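Local coordinates for protein alkylhalidase CmlS (Streptomyces venezuelae, PDB 3I3L) that acts as a flavin-dependent halogenase in chloramphenicol biosynthesis and carries FAD bound covalently to the protein, at residues G35-H43 with L134-I143; V336-R347 with Y489-Q500. All coordinates share one frame; numbering follows the deposited sequence.

Contact 1 of 2, residues G35-H43 with L134-I143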
loop_
_atom_site.group_PDB
_atom_site.type_symbol
_atom_site.label_atom_id
_atom_site.label_comp_id
_atom_site.label_asym_id
_atom_site.label_seq_id
_atom_site.Cartn_x
_atom_site.Cartn_y
_atom_site.Cartn_z
ATOM N N GLY A 35 8.102 -0.399 -13.333
ATOM C CA GLY A 35 8.395 -0.624 -14.767
ATOM C C GLY A 35 8.337 -2.082 -15.234
ATOM O O GLY A 35 7.686 -2.414 -16.222
ATOM N N SER A 36 9.026 -2.964 -14.519
ATOM C CA SER A 36 9.051 -4.377 -14.858
ATOM C C SER A 36 7.681 -5.028 -14.818
ATOM O O SER A 36 7.324 -5.775 -15.718
ATOM C CB SER A 36 9.941 -5.117 -13.842
ATOM O OG SER A 36 11.269 -4.851 -14.236
ATOM N N VAL A 37 6.946 -4.804 -13.726
ATOM C CA VAL A 37 5.613 -5.366 -13.595
ATOM C C VAL A 37 4.714 -4.809 -14.638
ATOM O O VAL A 37 3.862 -5.548 -15.149
ATOM C CB VAL A 37 5.000 -5.142 -12.161
ATOM C CG1 VAL A 37 3.574 -5.630 -12.080
ATOM C CG2 VAL A 37 5.850 -5.848 -11.153
ATOM N N ALA A 38 4.822 -3.501 -14.909
ATOM C CA ALA A 38 3.973 -2.914 -15.982
ATOM C C ALA A 38 4.272 -3.612 -17.360
ATOM O O ALA A 38 3.360 -3.980 -18.080
ATOM C CB ALA A 38 4.212 -1.476 -16.120
ATOM N N GLY A 39 5.551 -3.807 -17.672
ATOM C CA GLY A 39 5.948 -4.397 -18.950
ATOM C C GLY A 39 5.544 -5.866 -19.057
ATOM O O GLY A 39 4.931 -6.256 -20.046
ATOM N N LEU A 40 5.834 -6.647 -18.026
ATOM C CA LEU A 40 5.354 -8.034 -17.944
ATOM C C LEU A 40 3.845 -8.133 -18.098
ATOM O O LEU A 40 3.342 -9.025 -18.795
ATOM C CB LEU A 40 5.744 -8.682 -16.606
ATOM C CG LEU A 40 7.236 -8.875 -16.357
ATOM C CD1 LEU A 40 7.489 -9.186 -14.892
ATOM C CD2 LEU A 40 7.819 -9.988 -17.293
ATOM N N THR A 41 3.091 -7.242 -17.461
ATOM C CA THR A 41 1.630 -7.345 -17.565
ATOM C C THR A 41 1.136 -6.948 -18.962
ATOM O O THR A 41 0.282 -7.612 -19.512
ATOM C CB THR A 41 0.920 -6.521 -16.452
ATOM O OG1 THR A 41 1.410 -6.967 -15.206
ATOM C CG2 THR A 41 -0.599 -6.699 -16.479
ATOM N N LEU A 42 1.675 -5.847 -19.515
ATOM C CA LEU A 42 1.332 -5.379 -20.858
ATOM C C LEU A 42 1.704 -6.431 -21.949
ATOM O O LEU A 42 0.983 -6.608 -22.889
ATOM C CB LEU A 42 2.072 -4.082 -21.189
ATOM C CG LEU A 42 1.440 -2.765 -20.784
ATOM C CD1 LEU A 42 2.502 -1.622 -20.768
ATOM C CD2 LEU A 42 0.184 -2.424 -21.631
ATOM N N HIS A 43 2.829 -7.122 -21.779
ATOM C CA HIS A 43 3.228 -8.208 -22.685
ATOM C C HIS A 43 2.241 -9.391 -22.630
ATOM O O HIS A 43 1.763 -9.843 -23.663
ATOM C CB HIS A 43 4.627 -8.674 -22.346
ATOM C CG HIS A 43 4.983 -9.978 -22.972
ATOM N ND1 HIS A 43 5.582 -10.065 -24.226
ATOM C CD2 HIS A 43 4.861 -11.249 -22.512
ATOM C CE1 HIS A 43 5.781 -11.337 -24.514
ATOM N NE2 HIS A 43 5.354 -12.076 -23.494
ATOM N N LEU A 134 13.377 -9.239 -11.954
ATOM C CA LEU A 134 12.212 -8.824 -12.702
ATOM C C LEU A 134 12.548 -8.332 -14.087
ATOM O O LEU A 134 11.856 -8.668 -15.076
ATOM C CB LEU A 134 11.494 -7.699 -11.978
ATOM C CG LEU A 134 10.935 -7.968 -10.582
ATOM C CD1 LEU A 134 9.949 -6.820 -10.167
ATOM C CD2 LEU A 134 10.201 -9.293 -10.523
ATOM N N LEU A 135 13.593 -7.534 -14.180
ATOM C CA LEU A 135 13.924 -6.932 -15.442
ATOM C C LEU A 135 14.442 -7.987 -16.452
ATOM O O LEU A 135 14.109 -7.939 -17.623
ATOM C CB LEU A 135 14.934 -5.777 -15.248
ATOM C CG LEU A 135 15.024 -4.828 -16.461
ATOM C CD1 LEU A 135 13.585 -4.277 -16.847
ATOM C CD2 LEU A 135 15.995 -3.688 -16.197
ATOM N N ASP A 136 15.278 -8.905 -15.977
ATOM C CA ASP A 136 15.787 -10.020 -16.762
ATOM C C ASP A 136 14.658 -10.942 -17.152
ATOM O O ASP A 136 14.627 -11.456 -18.242
ATOM C CB ASP A 136 16.843 -10.788 -15.947
ATOM C CG ASP A 136 18.138 -10.040 -15.839
ATOM O OD1 ASP A 136 18.275 -8.972 -16.457
ATOM O OD2 ASP A 136 19.046 -10.501 -15.105
ATOM N N GLU A 137 13.712 -11.169 -16.248
ATOM C CA GLU A 137 12.522 -11.881 -16.677
ATOM C C GLU A 137 11.848 -11.187 -17.869
ATOM O O GLU A 137 11.520 -11.854 -18.862
ATOM C CB GLU A 137 11.562 -12.135 -15.515
ATOM C CG GLU A 137 10.371 -12.899 -15.939
ATOM C CD GLU A 137 10.726 -14.290 -16.423
ATOM O OE1 GLU A 137 11.685 -14.865 -15.862
ATOM O OE2 GLU A 137 10.016 -14.799 -17.338
ATOM N N ALA A 138 11.699 -9.855 -17.810
ATOM C CA ALA A 138 11.079 -9.090 -18.917
ATOM C C ALA A 138 11.817 -9.340 -20.245
ATOM O O ALA A 138 11.172 -9.653 -21.278
ATOM C CB ALA A 138 11.009 -7.585 -18.627
ATOM N N ARG A 139 13.158 -9.241 -20.200
ATOM C CA ARG A 139 14.024 -9.547 -21.346
ATOM C C ARG A 139 13.714 -10.916 -21.952
ATOM O O ARG A 139 13.496 -11.022 -23.141
ATOM C CB ARG A 139 15.511 -9.509 -20.939
ATOM C CG ARG A 139 16.157 -8.117 -21.021
ATOM C CD ARG A 139 17.653 -8.217 -20.761
ATOM N NE ARG A 139 18.207 -6.973 -20.237
ATOM C CZ ARG A 139 18.715 -6.019 -20.998
ATOM N NH1 ARG A 139 18.754 -6.186 -22.315
ATOM N NH2 ARG A 139 19.179 -4.897 -20.460
ATOM N N SER A 140 13.711 -11.943 -21.115
ATOM C CA SER A 140 13.468 -13.329 -21.511
ATOM C C SER A 140 12.148 -13.519 -22.185
ATOM O O SER A 140 11.931 -14.555 -22.806
ATOM C CB SER A 140 13.465 -14.239 -20.290
ATOM O OG SER A 140 14.787 -14.377 -19.835
ATOM N N ARG A 141 11.219 -12.578 -22.037
ATOM C CA ARG A 141 9.937 -12.787 -22.684
ATOM C C ARG A 141 9.890 -12.035 -24.007
ATOM O O ARG A 141 8.864 -12.010 -24.703
ATOM C CB ARG A 141 8.777 -12.469 -21.755
ATOM C CG ARG A 141 8.813 -13.281 -20.481
ATOM C CD ARG A 141 7.719 -12.958 -19.506
ATOM N NE ARG A 141 7.810 -13.815 -18.300
ATOM C CZ ARG A 141 6.818 -13.958 -17.424
ATOM N NH1 ARG A 141 5.696 -13.293 -17.609
ATOM N NH2 ARG A 141 6.955 -14.764 -16.362
ATOM N N GLY A 142 11.015 -11.423 -24.345
ATOM C CA GLY A 142 11.151 -10.728 -25.647
ATOM C C GLY A 142 10.760 -9.251 -25.591
ATOM O O GLY A 142 10.731 -8.578 -26.625
ATOM N N ILE A 143 10.479 -8.757 -24.376
ATOM C CA ILE A 143 10.322 -7.329 -24.104
ATOM C C ILE A 143 11.631 -6.675 -24.333
ATOM O O ILE A 143 12.663 -7.154 -23.847
ATOM C CB ILE A 143 9.852 -7.032 -22.611
ATOM C CG1 ILE A 143 8.404 -7.514 -22.399
ATOM C CG2 ILE A 143 9.981 -5.595 -22.334
ATOM C CD1 ILE A 143 8.047 -7.973 -20.889
HETATM O O HOH W 1 4.571 -11.395 -19.525
#
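S36, G39 and L40 lie against L134, A138 and I143 where two near-parallel helices of the Rossmann-type FAD-binding fold pack side by side, their axes crossing at 25° and 9.0 Å apart. The first follows strand 25-29, and its G35 fits the last glycine of a GxGxxG pattern; the second runs in the same sense and ends in a Schellman turn at G142, which folds I143 back toward the first helix. Packing is tight at the FAD end: S36 CB meets L134 CB at 3.5 Å, and S36 OG sits 3.5 Å from L135 CD1. I143 CD1 packs on the helix backbone, 3.7 Å from G39 O. L40 reaches across with CG beside its backbone N (chi1 -65°), which brings CD2 to 3.8 Å from A138 CA and also against the end of I143. I143 also touches V49 and I51 of strand 48-52. Toward H43, E137 and R141 the contact is more polar and partly open to solvent. R141 CB makes a CH-pi contact over one face of the H43 ring, off-centre toward the rim. Beyond it the extended R141 chain crosses L40 at about a right angle and places its guanidinium with one face on L40 CD2. R141 NE meets E137 OE2 at 2.6 Å, in the guanidinium plane and on the anti lone pair of the oxygen, while NH2 also reaches L77 O. With an alanine here, E137 would probably lose its close cationic partner and one side of L40 CD2 would be left uncovered. No direct hydrogen bond joins the segments; one water bridges them, accepting from R141 NH1 at 2.9 Å and donating to L40 O at 2.8 Å.

Contact 2 of 2, residues V336-R347 with Y489-Q500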
loop_
_atom_site.group_PDB
_atom_site.type_symbol
_atom_site.label_atom_id
_atom_site.label_comp_id
_atom_site.label_asym_id
_atom_site.label_seq_id
_atom_site.Cartn_x
_atom_site.Cartn_y
_atom_site.Cartn_z
ATOM N N VAL A 336 0.148 -3.020 -12.620
ATOM C CA VAL A 336 -0.842 -3.957 -13.154
ATOM C C VAL A 336 -2.070 -3.218 -13.601
ATOM O O VAL A 336 -2.628 -3.537 -14.682
ATOM C CB VAL A 336 -1.227 -5.036 -12.116
ATOM C CG1 VAL A 336 -2.550 -5.698 -12.484
ATOM C CG2 VAL A 336 -0.100 -6.110 -12.008
ATOM N N SER A 337 -2.507 -2.232 -12.832
ATOM C CA SER A 337 -3.733 -1.475 -13.217
ATOM C C SER A 337 -3.527 -0.622 -14.441
ATOM O O SER A 337 -4.439 -0.431 -15.252
ATOM C CB SER A 337 -4.205 -0.568 -12.065
ATOM O OG SER A 337 -4.554 -1.364 -10.961
ATOM N N ALA A 338 -2.348 -0.037 -14.552
ATOM C CA ALA A 338 -2.083 0.858 -15.688
ATOM C C ALA A 338 -2.004 0.010 -16.979
ATOM O O ALA A 338 -2.475 0.443 -17.994
ATOM C CB ALA A 338 -0.739 1.625 -15.523
ATOM N N ALA A 339 -1.381 -1.174 -16.885
ATOM C CA ALA A 339 -1.363 -2.142 -17.969
ATOM C C ALA A 339 -2.814 -2.511 -18.424
ATOM O O ALA A 339 -3.141 -2.440 -19.608
ATOM C CB ALA A 339 -0.588 -3.403 -17.519
ATOM N N ALA A 340 -3.663 -2.900 -17.486
ATOM C CA ALA A 340 -5.004 -3.310 -17.817
ATOM C C ALA A 340 -5.743 -2.132 -18.398
ATOM O O ALA A 340 -6.591 -2.295 -19.288
ATOM C CB ALA A 340 -5.708 -3.842 -16.560
ATOM N N ALA A 341 -5.470 -0.935 -17.866
ATOM C CA ALA A 341 -6.142 0.279 -18.334
ATOM C C ALA A 341 -5.785 0.575 -19.786
ATOM O O ALA A 341 -6.660 0.920 -20.585
ATOM C CB ALA A 341 -5.730 1.505 -17.435
ATOM N N ILE A 342 -4.464 0.491 -20.089
ATOM C CA ILE A 342 -4.006 0.736 -21.463
ATOM C C ILE A 342 -4.653 -0.321 -22.428
ATOM O O ILE A 342 -5.141 0.005 -23.509
ATOM C CB ILE A 342 -2.496 0.716 -21.507
ATOM C CG1 ILE A 342 -1.898 2.037 -20.893
ATOM C CG2 ILE A 342 -2.001 0.638 -23.011
ATOM C CD1 ILE A 342 -0.428 1.876 -20.604
ATOM N N ASP A 343 -4.692 -1.573 -21.996
ATOM C CA ASP A 343 -5.343 -2.615 -22.792
ATOM C C ASP A 343 -6.806 -2.328 -23.076
ATOM O O ASP A 343 -7.283 -2.455 -24.209
ATOM C CB ASP A 343 -5.200 -3.990 -22.098
ATOM C CG ASP A 343 -5.813 -5.114 -22.922
ATOM O OD1 ASP A 343 -5.430 -5.283 -24.105
ATOM O OD2 ASP A 343 -6.695 -5.803 -22.406
ATOM N N ARG A 344 -7.543 -1.924 -22.048
ATOM C CA ARG A 344 -8.952 -1.625 -22.228
ATOM C C ARG A 344 -9.187 -0.471 -23.156
ATOM O O ARG A 344 -10.123 -0.485 -23.950
ATOM C CB ARG A 344 -9.599 -1.346 -20.862
ATOM C CG ARG A 344 -11.069 -1.180 -20.884
ATOM C CD ARG A 344 -11.801 -2.491 -20.916
ATOM N NE ARG A 344 -13.229 -2.296 -21.176
ATOM C CZ ARG A 344 -14.125 -3.278 -21.342
ATOM N NH1 ARG A 344 -13.783 -4.544 -21.209
ATOM N NH2 ARG A 344 -15.386 -2.967 -21.625
ATOM N N ILE A 345 -8.387 0.582 -23.046
ATOM C CA ILE A 345 -8.606 1.745 -23.891
ATOM C C ILE A 345 -8.258 1.397 -25.344
ATOM O O ILE A 345 -8.850 1.904 -26.259
ATOM C CB ILE A 345 -7.751 2.964 -23.432
ATOM C CG1 ILE A 345 -8.216 3.472 -22.051
ATOM C CG2 ILE A 345 -7.796 4.103 -24.509
ATOM C CD1 ILE A 345 -7.167 4.385 -21.350
ATOM N N THR A 346 -7.245 0.567 -25.524
ATOM C CA THR A 346 -6.778 0.181 -26.837
ATOM C C THR A 346 -7.899 -0.571 -27.616
ATOM O O THR A 346 -8.048 -0.339 -28.810
ATOM C CB THR A 346 -5.526 -0.710 -26.740
ATOM O OG1 THR A 346 -4.457 0.048 -26.138
ATOM C CG2 THR A 346 -5.105 -1.185 -28.170
ATOM N N ARG A 347 -8.644 -1.436 -26.924
ATOM C CA ARG A 347 -9.672 -2.282 -27.510
ATOM C C ARG A 347 -11.036 -1.598 -27.495
ATOM O O ARG A 347 -11.921 -1.983 -28.274
ATOM C CB ARG A 347 -9.743 -3.649 -26.793
ATOM C CG ARG A 347 -8.416 -4.476 -26.877
ATOM C CD ARG A 347 -8.536 -5.894 -26.229
ATOM N NE ARG A 347 -8.586 -5.844 -24.767
ATOM C CZ ARG A 347 -9.679 -5.996 -24.028
ATOM N NH1 ARG A 347 -10.831 -6.281 -24.597
ATOM N NH2 ARG A 347 -9.610 -5.869 -22.686
ATOM N N TYR A 489 -14.940 -0.714 -12.971
ATOM C CA TYR A 489 -13.946 -1.621 -13.494
ATOM C C TYR A 489 -13.314 -2.454 -12.427
ATOM O O TYR A 489 -13.250 -2.054 -11.235
ATOM C CB TYR A 489 -12.881 -0.852 -14.266
ATOM C CG TYR A 489 -13.401 -0.176 -15.534
ATOM C CD1 TYR A 489 -13.721 -0.933 -16.672
ATOM C CD2 TYR A 489 -13.560 1.179 -15.607
ATOM C CE1 TYR A 489 -14.184 -0.335 -17.830
ATOM C CE2 TYR A 489 -14.030 1.803 -16.789
ATOM C CZ TYR A 489 -14.301 1.013 -17.886
ATOM O OH TYR A 489 -14.749 1.594 -19.031
ATOM N N ARG A 490 -12.838 -3.618 -12.838
ATOM C CA ARG A 490 -12.090 -4.467 -11.927
ATOM C C ARG A 490 -11.060 -5.233 -12.727
ATOM O O ARG A 490 -11.371 -5.722 -13.792
ATOM C CB ARG A 490 -13.076 -5.379 -11.145
ATOM C CG ARG A 490 -12.578 -6.724 -10.663
ATOM C CD ARG A 490 -13.195 -7.904 -11.510
ATOM N NE ARG A 490 -12.877 -9.285 -11.035
ATOM C CZ ARG A 490 -12.417 -9.614 -9.810
ATOM N NH1 ARG A 490 -12.173 -8.689 -8.882
ATOM N NH2 ARG A 490 -12.177 -10.883 -9.504
ATOM N N VAL A 491 -9.826 -5.328 -12.233
ATOM C CA VAL A 491 -8.838 -6.165 -12.889
ATOM C C VAL A 491 -9.087 -7.625 -12.562
ATOM O O VAL A 491 -9.024 -7.996 -11.416
ATOM C CB VAL A 491 -7.440 -5.805 -12.408
ATOM C CG1 VAL A 491 -6.431 -6.745 -12.996
ATOM C CG2 VAL A 491 -7.116 -4.293 -12.795
ATOM N N GLU A 492 -9.338 -8.462 -13.569
ATOM C CA GLU A 492 -9.467 -9.914 -13.359
ATOM C C GLU A 492 -8.139 -10.514 -12.931
ATOM O O GLU A 492 -7.143 -10.344 -13.615
ATOM C CB GLU A 492 -9.957 -10.580 -14.676
ATOM C CG GLU A 492 -10.486 -11.995 -14.503
ATOM C CD GLU A 492 -9.382 -12.983 -14.389
ATOM O OE1 GLU A 492 -8.437 -12.951 -15.211
ATOM O OE2 GLU A 492 -9.414 -13.813 -13.455
ATOM N N PRO A 493 -8.096 -11.244 -11.806
ATOM C CA PRO A 493 -6.748 -11.597 -11.250
ATOM C C PRO A 493 -5.934 -12.580 -12.061
ATOM O O PRO A 493 -4.706 -12.525 -12.051
ATOM C CB PRO A 493 -7.059 -12.188 -9.855
ATOM C CG PRO A 493 -8.548 -12.589 -9.951
ATOM C CD PRO A 493 -9.186 -11.548 -10.852
ATOM N N ILE A 494 -6.585 -13.492 -12.773
ATOM C CA ILE A 494 -5.810 -14.538 -13.472
ATOM C C ILE A 494 -5.196 -14.056 -14.799
ATOM O O ILE A 494 -4.023 -14.305 -15.075
ATOM C CB ILE A 494 -6.668 -15.801 -13.732
ATOM C CG1 ILE A 494 -7.278 -16.294 -12.412
ATOM C CG2 ILE A 494 -5.847 -16.907 -14.463
ATOM C CD1 ILE A 494 -7.667 -17.735 -12.413
ATOM N N GLY A 495 -5.978 -13.364 -15.597
ATOM C CA GLY A 495 -5.510 -12.958 -16.911
ATOM C C GLY A 495 -5.218 -11.466 -17.005
ATOM O O GLY A 495 -4.690 -11.021 -17.981
ATOM N N PHE A 496 -5.576 -10.696 -15.974
ATOM C CA PHE A 496 -5.239 -9.279 -15.869
ATOM C C PHE A 496 -6.044 -8.333 -16.768
ATOM O O PHE A 496 -5.668 -7.165 -16.915
ATOM C CB PHE A 496 -3.757 -9.067 -16.051
ATOM C CG PHE A 496 -2.943 -9.578 -14.906
ATOM C CD1 PHE A 496 -3.057 -8.994 -13.646
ATOM C CD2 PHE A 496 -2.116 -10.652 -15.053
ATOM C CE1 PHE A 496 -2.307 -9.495 -12.566
ATOM C CE2 PHE A 496 -1.332 -11.136 -13.989
ATOM C CZ PHE A 496 -1.417 -10.543 -12.746
ATOM N N ARG A 497 -7.148 -8.790 -17.356
ATOM C CA ARG A 497 -7.913 -7.877 -18.217
ATOM C C ARG A 497 -8.701 -6.956 -17.304
ATOM O O ARG A 497 -9.132 -7.370 -16.228
ATOM C CB ARG A 497 -8.907 -8.626 -19.166
ATOM C CG ARG A 497 -8.249 -9.723 -20.111
ATOM C CD ARG A 497 -7.580 -9.071 -21.371
ATOM N NE ARG A 497 -6.711 -10.020 -22.066
ATOM C CZ ARG A 497 -5.832 -9.717 -23.008
ATOM N NH1 ARG A 497 -5.706 -8.454 -23.471
ATOM N NH2 ARG A 497 -5.052 -10.689 -23.495
ATOM N N LEU A 498 -8.986 -5.752 -17.788
ATOM C CA LEU A 498 -9.884 -4.886 -17.103
ATOM C C LEU A 498 -11.306 -5.216 -17.519
ATOM O O LEU A 498 -11.689 -5.013 -18.668
ATOM C CB LEU A 498 -9.553 -3.399 -17.400
ATOM C CG LEU A 498 -10.203 -2.416 -16.421
ATOM C CD1 LEU A 498 -9.582 -2.552 -15.055
ATOM C CD2 LEU A 498 -10.139 -0.917 -16.947
ATOM N N GLU A 499 -12.130 -5.651 -16.569
ATOM C CA GLU A 499 -13.473 -6.046 -16.897
ATOM C C GLU A 499 -14.435 -4.999 -16.346
ATOM O O GLU A 499 -14.183 -4.349 -15.317
ATOM C CB GLU A 499 -13.825 -7.408 -16.263
ATOM C CG GLU A 499 -12.994 -8.594 -16.700
ATOM C CD GLU A 499 -13.405 -9.927 -15.979
ATOM O OE1 GLU A 499 -14.112 -9.894 -14.952
ATOM O OE2 GLU A 499 -12.960 -11.010 -16.419
ATOM N N GLN A 500 -15.547 -4.867 -17.018
ATOM C CA GLN A 500 -16.690 -4.092 -16.497
ATOM C C GLN A 500 -17.512 -4.871 -15.476
ATOM O O GLN A 500 -17.665 -6.077 -15.599
ATOM C CB GLN A 500 -17.590 -3.712 -17.625
ATOM C CG GLN A 500 -17.656 -2.246 -17.864
ATOM C CD GLN A 500 -18.087 -1.944 -19.276
ATOM O OE1 GLN A 500 -18.247 -2.859 -20.066
ATOM N NE2 GLN A 500 -18.259 -0.665 -19.611
HETATM O O HOH W 2 -7.868 -4.741 -20.050
HETATM O O HOH W 3 -11.413 -6.298 -20.810
#
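A340 and V336, on one side of helix 327-347, pack against a beta-hairpin of the C-terminal region, whose antiparallel strands 483-491 and 498-506 are joined by a loop that carries F496 and R497. A340 CB fits closely on the loop backbone, 3.3 Å from F496 O, and its small size lets L498 and V491 come in beside it. One turn earlier V336 CG1 touches F496 CD1 at 3.5 Å, the two side chains crossing at about a right angle. L498 sends CD2 toward R344 CB, and R344, bent at chi2 (81°), carries its guanidinium past the L498 carbonyl, where NH1 makes only a weak bond to L498 O. Its stronger partner is E351, which binds NE and also takes a hydrogen bond from Y489 OH. The polar side of the contact is a salt-bridge network round D343. R347 grips D343 OD2 side-on, with NE at 3.0 Å and NH2 at 2.9 Å, and R497 NH1 reaches the same OD2 at 3.0 Å across the contact. The three nitrogens come from above the carboxylate plane, while D343 OD2 lies near the plane of each guanidinium. The two guanidiniums stand perpendicular, and the shared carboxylate probably offsets their like charges. Two waters bridge the segments: one donates to A340 O and D343 OD2 and accepts from L498 N at 2.7 Å, the other accepts from R344 NH1 and R347 NH2 and donates to L498 O. Further out, H47 NE2 binds D343 OD1, and R497 NH1 has a second acceptor in L45 O, both just beyond helix 33-44. The hairpin loop is itself braced: the E492 backbone pairs with F496 N and R497 O, and I494 N donates to E492 OE2 at 2.9 Å.

Overall arrangement
From the N terminus the chain enters strand 25-29 and helix 33-44, and helix 127-140 later returns to it; 90 residues separate segment 35-43 from segment 134-143, and contact 1 closes that loop within the FAD-binding domain. Much later helix 327-347 comes up along the other flank of helix 33-44, and after a further 141 residues, about half of them helical, hairpin 489-500 docks on it in contact 2. The two loops are in series, neither nested nor crossed. Contact 2 ties the C-terminal region to the FAD-binding domain. With centres about 17 Å apart, the contacts meet through helix 33-44: T41 CG2 lies 3.5 Å from A339 CB, and V37 also packs on V336.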